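Local structure of endo-beta-1,2-glucanase (Talaromyces funiculosus, 6IMV) at residues A172-I177 with G449-K454; R321-N326 with K477-E482. The protein hydrolyses the beta-1,2 linkages of glucan chains from within, as an endo-acting glycoside hydrolase. All coordinates share one frame; numbering follows the deposited sequence.

Contact 1 of 2, residues A172-I177 with G449-K454; sequences AVYAFI and GLVSQK
Lys454 lies across one face of the Tyr174 ring, and this overlap carries most of the contact. CG of Lys454, anti to the backbone N (chi1 -171°), is set over the CE2–CZ side of the ring. CB begins 3.4 Å from CE2 of Tyr174, and CE ends over the far side of the ring, 3.6 Å from CE1. Between them, CD of Lys454 sits above the centre, 3.6 Å from the centroid of the Tyr174 ring, a CH-pi contact made by the methylenes. The bend at chi4 lifts NZ higher above the same face, where any cation-pi attraction is long and at most weak, and NZ comes 3.9 Å from CG2 of Ile177. Lys454 NZ forms a salt bridge with Glu458, whose carboxylate is also hydrogen-bonded to the Tyr174 hydroxyl, and Gln196 gives NZ a further partner. The same glutamate thus ties together the polar ends of both side chains.

The fold is an (alpha/alpha)6 toroid, and here helix 163-182 meets helix 448-457 at a steep angle: the axes of the short segments are 76° apart and approach to 8.2 Å. The small Ala175 stands at the crossing, its CB 3.8 Å from CG2 of Val451 and 4.1 Å from CB of Leu450. The Val451 and Tyr174 side chains cross at about a right angle, and CG1 of Val451 reaches CD2 of Tyr174 at 4.0 Å. Val451 O lies in the ring plane at its edge, beside CE2, while Trp171 adds an edge-to-face contact with Tyr174.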
loop_
_atom_site.group_PDB
_atom_site.type_symbol
_atom_site.label_atom_id
_atom_site.label_comp_id
_atom_site.label_asym_id
_atom_site.label_seq_id
_atom_site.Cartn_x
_atom_site.Cartn_y
_atom_site.Cartn_z
ATOM N N ALA A 172 4.668 -1.051 -9.522
ATOM C CA ALA A 172 5.550 -0.055 -8.904
ATOM C C ALA A 172 6.867 0.026 -9.695
ATOM O O ALA A 172 7.366 1.114 -9.983
ATOM C CB ALA A 172 5.783 -0.372 -7.448
ATOM N N VAL A 173 7.409 -1.137 -10.061
ATOM C CA VAL A 173 8.646 -1.228 -10.846
ATOM C C VAL A 173 8.415 -0.630 -12.241
ATOM O O VAL A 173 9.280 0.055 -12.769
ATOM C CB VAL A 173 9.180 -2.672 -10.900
ATOM C CG1 VAL A 173 10.264 -2.846 -11.960
ATOM C CG2 VAL A 173 9.698 -3.118 -9.539
ATOM N N TYR A 174 7.245 -0.908 -12.818
ATOM C CA TYR A 174 6.805 -0.358 -14.109
ATOM C C TYR A 174 6.887 1.177 -14.059
ATOM O O TYR A 174 7.488 1.806 -14.948
ATOM C CB TYR A 174 5.398 -0.890 -14.398
ATOM C CG TYR A 174 4.843 -0.700 -15.787
ATOM C CD1 TYR A 174 4.993 -1.682 -16.756
ATOM C CD2 TYR A 174 4.065 0.403 -16.103
ATOM C CE1 TYR A 174 4.425 -1.552 -18.014
ATOM C CE2 TYR A 174 3.490 0.549 -17.358
ATOM C CZ TYR A 174 3.677 -0.428 -18.321
ATOM O OH TYR A 174 3.107 -0.288 -19.556
ATOM N N ALA A 175 6.336 1.769 -12.992
ATOM C CA ALA A 175 6.404 3.228 -12.744
ATOM C C ALA A 175 7.856 3.708 -12.625
ATOM O O ALA A 175 8.233 4.723 -13.229
ATOM C CB ALA A 175 5.636 3.587 -11.500
ATOM N N PHE A 176 8.646 3.004 -11.808
ATOM C CA PHE A 176 10.013 3.409 -11.519
ATOM C C PHE A 176 10.823 3.474 -12.816
ATOM O O PHE A 176 11.611 4.402 -13.012
ATOM C CB PHE A 176 10.694 2.459 -10.532
ATOM C CG PHE A 176 12.146 2.784 -10.325
ATOM C CD1 PHE A 176 12.528 3.761 -9.421
ATOM C CD2 PHE A 176 13.128 2.151 -11.074
ATOM C CE1 PHE A 176 13.867 4.083 -9.255
ATOM C CE2 PHE A 176 14.465 2.474 -10.907
ATOM C CZ PHE A 176 14.834 3.431 -9.990
ATOM N N ILE A 177 10.646 2.458 -13.662
ATOM C CA ILE A 177 11.339 2.368 -14.944
ATOM C C ILE A 177 11.027 3.619 -15.765
ATOM O O ILE A 177 11.949 4.240 -16.300
ATOM C CB ILE A 177 10.963 1.077 -15.693
ATOM C CG1 ILE A 177 11.634 -0.140 -15.056
ATOM C CG2 ILE A 177 11.268 1.177 -17.182
ATOM C CD1 ILE A 177 10.946 -1.444 -15.387
ATOM N N GLY A 449 0.086 8.170 -12.811
ATOM C CA GLY A 449 0.543 9.059 -13.892
ATOM C C GLY A 449 1.719 8.467 -14.665
ATOM O O GLY A 449 1.704 8.405 -15.889
ATOM N N LEU A 450 2.758 8.040 -13.943
ATOM C CA LEU A 450 3.907 7.374 -14.550
ATOM C C LEU A 450 3.474 6.094 -15.281
ATOM O O LEU A 450 3.926 5.830 -16.401
ATOM C CB LEU A 450 4.935 7.066 -13.461
ATOM C CG LEU A 450 5.765 8.259 -13.002
ATOM C CD1 LEU A 450 6.433 7.976 -11.667
ATOM C CD2 LEU A 450 6.796 8.635 -14.055
ATOM N N VAL A 451 2.595 5.312 -14.656
ATOM C CA VAL A 451 2.168 4.040 -15.208
ATOM C C VAL A 451 1.366 4.308 -16.487
ATOM O O VAL A 451 1.566 3.642 -17.496
ATOM C CB VAL A 451 1.381 3.225 -14.165
ATOM C CG1 VAL A 451 0.620 2.061 -14.784
ATOM C CG2 VAL A 451 2.308 2.746 -13.061
ATOM N N SER A 452 0.476 5.304 -16.434
ATOM C CA SER A 452 -0.347 5.706 -17.571
ATOM C C SER A 452 0.534 6.088 -18.779
ATOM O O SER A 452 0.235 5.742 -19.931
ATOM C CB SER A 452 -1.269 6.838 -17.131
ATOM O OG SER A 452 -1.927 7.404 -18.233
ATOM N N GLN A 453 1.628 6.807 -18.520
ATOM C CA GLN A 453 2.534 7.240 -19.594
ATOM C C GLN A 453 3.094 6.017 -20.338
ATOM O O GLN A 453 3.070 5.950 -21.568
ATOM C CB GLN A 453 3.653 8.086 -18.999
ATOM C CG GLN A 453 4.606 8.660 -20.034
ATOM C CD GLN A 453 5.827 9.232 -19.361
ATOM O OE1 GLN A 453 5.842 9.455 -18.148
ATOM N NE2 GLN A 453 6.863 9.474 -20.149
ATOM N N LYS A 454 3.571 5.035 -19.571
ATOM C CA LYS A 454 4.222 3.845 -20.112
ATOM C C LYS A 454 3.167 2.944 -20.773
ATOM O O LYS A 454 3.414 2.368 -21.830
ATOM C CB LYS A 454 5.009 3.156 -18.993
ATOM C CG LYS A 454 5.932 2.022 -19.419
ATOM C CD LYS A 454 6.849 1.577 -18.291
ATOM C CE LYS A 454 7.538 0.254 -18.561
ATOM N NZ LYS A 454 8.410 0.317 -19.758
#

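Contact 2 of 2, residues R321-N326 with K477-E482; sequences RRVFQN and KNLKGE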
loop_
_atom_site.group_PDB
_atom_site.type_symbol
_atom_site.label_atom_id
_atom_site.label_comp_id
_atom_site.label_asym_id
_atom_site.label_seq_id
_atom_site.Cartn_x
_atom_site.Cartn_y
_atom_site.Cartn_z
ATOM N N ARG A 321 -13.940 7.058 -10.601
ATOM C CA ARG A 321 -13.587 8.177 -9.735
ATOM C C ARG A 321 -14.767 8.512 -8.806
ATOM O O ARG A 321 -14.572 8.722 -7.609
ATOM C CB ARG A 321 -13.156 9.378 -10.582
ATOM C CG ARG A 321 -12.522 10.508 -9.786
ATOM C CD ARG A 321 -12.288 11.720 -10.671
ATOM N NE ARG A 321 -11.715 11.365 -11.958
ATOM C CZ ARG A 321 -12.364 11.412 -13.121
ATOM N NH1 ARG A 321 -11.749 11.052 -14.233
ATOM N NH2 ARG A 321 -13.622 11.817 -13.161
ATOM N N ARG A 322 -15.986 8.530 -9.357
ATOM C CA ARG A 322 -17.208 8.887 -8.598
ATOM C C ARG A 322 -17.501 7.836 -7.514
ATOM O O ARG A 322 -17.806 8.186 -6.386
ATOM C CB ARG A 322 -18.407 9.039 -9.543
ATOM C CG ARG A 322 -18.400 10.324 -10.360
ATOM C CD ARG A 322 -19.385 10.266 -11.514
ATOM N NE ARG A 322 -20.758 10.070 -11.062
ATOM C CZ ARG A 322 -21.688 9.365 -11.706
ATOM N NH1 ARG A 322 -22.866 9.178 -11.142
ATOM N NH2 ARG A 322 -21.447 8.828 -12.890
ATOM N N VAL A 323 -17.416 6.553 -7.868
ATOM C CA VAL A 323 -17.674 5.459 -6.925
ATOM C C VAL A 323 -16.642 5.507 -5.793
ATOM O O VAL A 323 -16.978 5.309 -4.625
ATOM C CB VAL A 323 -17.681 4.094 -7.637
ATOM C CG1 VAL A 323 -17.613 2.939 -6.654
ATOM C CG2 VAL A 323 -18.904 3.954 -8.539
ATOM N N PHE A 324 -15.382 5.777 -6.134
ATOM C CA PHE A 324 -14.321 5.801 -5.125
ATOM C C PHE A 324 -14.359 7.111 -4.317
ATOM O O PHE A 324 -13.966 7.115 -3.147
ATOM C CB PHE A 324 -12.962 5.514 -5.769
ATOM C CG PHE A 324 -12.717 4.039 -5.966
ATOM C CD1 PHE A 324 -13.385 3.338 -6.954
ATOM C CD2 PHE A 324 -11.854 3.343 -5.132
ATOM C CE1 PHE A 324 -13.158 1.979 -7.137
ATOM C CE2 PHE A 324 -11.651 1.983 -5.296
ATOM C CZ PHE A 324 -12.285 1.305 -6.312
ATOM N N GLN A 325 -14.846 8.203 -4.916
ATOM C CA GLN A 325 -15.084 9.427 -4.156
ATOM C C GLN A 325 -16.178 9.153 -3.109
ATOM O O GLN A 325 -16.054 9.533 -1.956
ATOM C CB GLN A 325 -15.446 10.604 -5.069
ATOM C CG GLN A 325 -15.421 11.944 -4.339
ATOM C CD GLN A 325 -15.469 13.161 -5.236
ATOM O OE1 GLN A 325 -15.721 13.081 -6.425
ATOM N NE2 GLN A 325 -15.258 14.324 -4.652
ATOM N N ASN A 326 -17.255 8.480 -3.525
ATOM C CA ASN A 326 -18.333 8.092 -2.615
ATOM C C ASN A 326 -17.764 7.291 -1.432
ATOM O O ASN A 326 -18.209 7.467 -0.309
ATOM C CB ASN A 326 -19.423 7.302 -3.341
ATOM C CG ASN A 326 -20.517 8.167 -3.935
ATOM O OD1 ASN A 326 -20.376 9.385 -4.052
ATOM N ND2 ASN A 326 -21.625 7.534 -4.301
ATOM N N LYS A 477 -24.765 2.057 -11.366
ATOM C CA LYS A 477 -25.771 2.911 -12.006
ATOM C C LYS A 477 -26.538 3.681 -10.922
ATOM O O LYS A 477 -26.670 3.222 -9.785
ATOM C CB LYS A 477 -26.719 2.032 -12.823
ATOM C CG LYS A 477 -26.015 1.085 -13.780
ATOM C CD LYS A 477 -26.889 0.005 -14.354
ATOM C CE LYS A 477 -26.935 -1.241 -13.500
ATOM N NZ LYS A 477 -27.639 -2.337 -14.201
ATOM N N ASN A 478 -27.044 4.862 -11.272
ATOM C CA ASN A 478 -27.925 5.639 -10.390
ATOM C C ASN A 478 -27.290 5.765 -8.996
ATOM O O ASN A 478 -27.932 5.439 -7.990
ATOM C CB ASN A 478 -29.314 5.000 -10.300
ATOM C CG ASN A 478 -29.843 4.555 -11.649
ATOM O OD1 ASN A 478 -30.115 5.382 -12.513
ATOM N ND2 ASN A 478 -29.985 3.253 -11.844
ATOM N N LEU A 479 -26.034 6.232 -8.948
ATOM C CA LEU A 479 -25.320 6.470 -7.683
ATOM C C LEU A 479 -26.194 7.345 -6.788
ATOM O O LEU A 479 -26.806 8.281 -7.270
ATOM C CB LEU A 479 -23.991 7.188 -7.940
ATOM C CG LEU A 479 -22.939 6.417 -8.732
ATOM C CD1 LEU A 479 -21.601 7.129 -8.659
ATOM C CD2 LEU A 479 -22.806 4.989 -8.244
ATOM N N LYS A 480 -26.222 7.031 -5.495
ATOM C CA LYS A 480 -26.783 7.910 -4.482
ATOM C C LYS A 480 -25.643 8.490 -3.643
ATOM O O LYS A 480 -24.562 7.882 -3.530
ATOM C CB LYS A 480 -27.775 7.161 -3.583
ATOM C CG LYS A 480 -28.939 6.523 -4.326
ATOM C CD LYS A 480 -29.845 5.685 -3.466
ATOM C CE LYS A 480 -30.570 4.607 -4.254
ATOM N NZ LYS A 480 -29.726 3.391 -4.407
ATOM N N GLY A 481 -25.903 9.679 -3.082
ATOM C CA GLY A 481 -25.107 10.226 -2.015
ATOM C C GLY A 481 -23.951 11.069 -2.514
ATOM O O GLY A 481 -23.091 11.446 -1.718
ATOM N N GLU A 482 -23.952 11.420 -3.805
ATOM C CA GLU A 482 -22.833 12.177 -4.381
ATOM C C GLU A 482 -22.844 13.635 -3.875
ATOM O O GLU A 482 -21.861 14.347 -4.043
ATOM C CB GLU A 482 -22.858 12.134 -5.907
ATOM C CG GLU A 482 -22.565 10.765 -6.481
ATOM C CD GLU A 482 -22.195 10.806 -7.949
ATOM O OE1 GLU A 482 -23.105 10.647 -8.772
ATOM O OE2 GLU A 482 -20.993 11.017 -8.263
HETATM O O HOH W 1 -19.002 10.963 -6.401
#
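Arg322 and Glu482 form a two-point salt bridge, with the guanidinium meeting the carboxylate side-on. NE of Arg322 donates to OE2 of Glu482 over 3.0 Å, and NH1 of Arg322 donates to OE1 over 2.8 Å. Both acceptors lie close to the guanidinium plane, and both are met on their syn sides. The two flat groups are nevertheless turned 28° apart, so the nitrogens stand somewhat out of the carboxylate plane. The bend at chi3 (60°) of Arg322 places NE where it can meet OE2 of Glu482. Putting an alanine at Arg322 would probably leave the Glu482 carboxylate without its charged mate and uncover the Leu479 methyl group that the guanidinium lies against.

A water reinforces the pairing from the backbone side, hydrogen-bonded to Arg322 O at 3.0 Å and to OE2 of Glu482 at 2.7 Å.

These bonds join helix 318-337 to the irregular chain that follows helix 461-475; close by in sequence, the Cys333–Cys487 disulfide links the same two parts of the fold covalently. Strand 290-296 supports the loop, since Lys480 pairs with Thr294 through backbone hydrogen bonds.

The apolar part centres on Leu479. Its CD1 lies over one face of the guanidinium, 3.5 Å from NH1 of Arg322, whereas CD2 turns to CG2 of Val323 at 4.0 Å.

Asn326 supplies the remaining polar contact. Its amide crosses Glu482 at about a right angle, with OD1 3.5 Å from CG of Glu482, and ND2 comes 3.1 Å from Lys480 O. Buried as it is, this amide is satisfied from outside the two segments: Arg329 NE bonds to OD1, and ND2 bonds to Thr294 O.

In the fold
Contact 1 is the more deeply placed, about 16 Å from the centre of the chain against about 23 Å for contact 2, and nearly all its touching residues are buried. It is helix against helix, with aliphatic and aromatic packing between the segments and no hydrogen bond across; charge is settled outside them. Contact 2, only partly buried, sets a helix against a loop and relies on a bidentate salt bridge and a water beside a small apolar patch. The centres of contact 1 and contact 2 lie about 27 Å apart, and no element is shared. Along the chain the segments alternate, and helix 461-475 leads from the vicinity of 449-454 to 477-482.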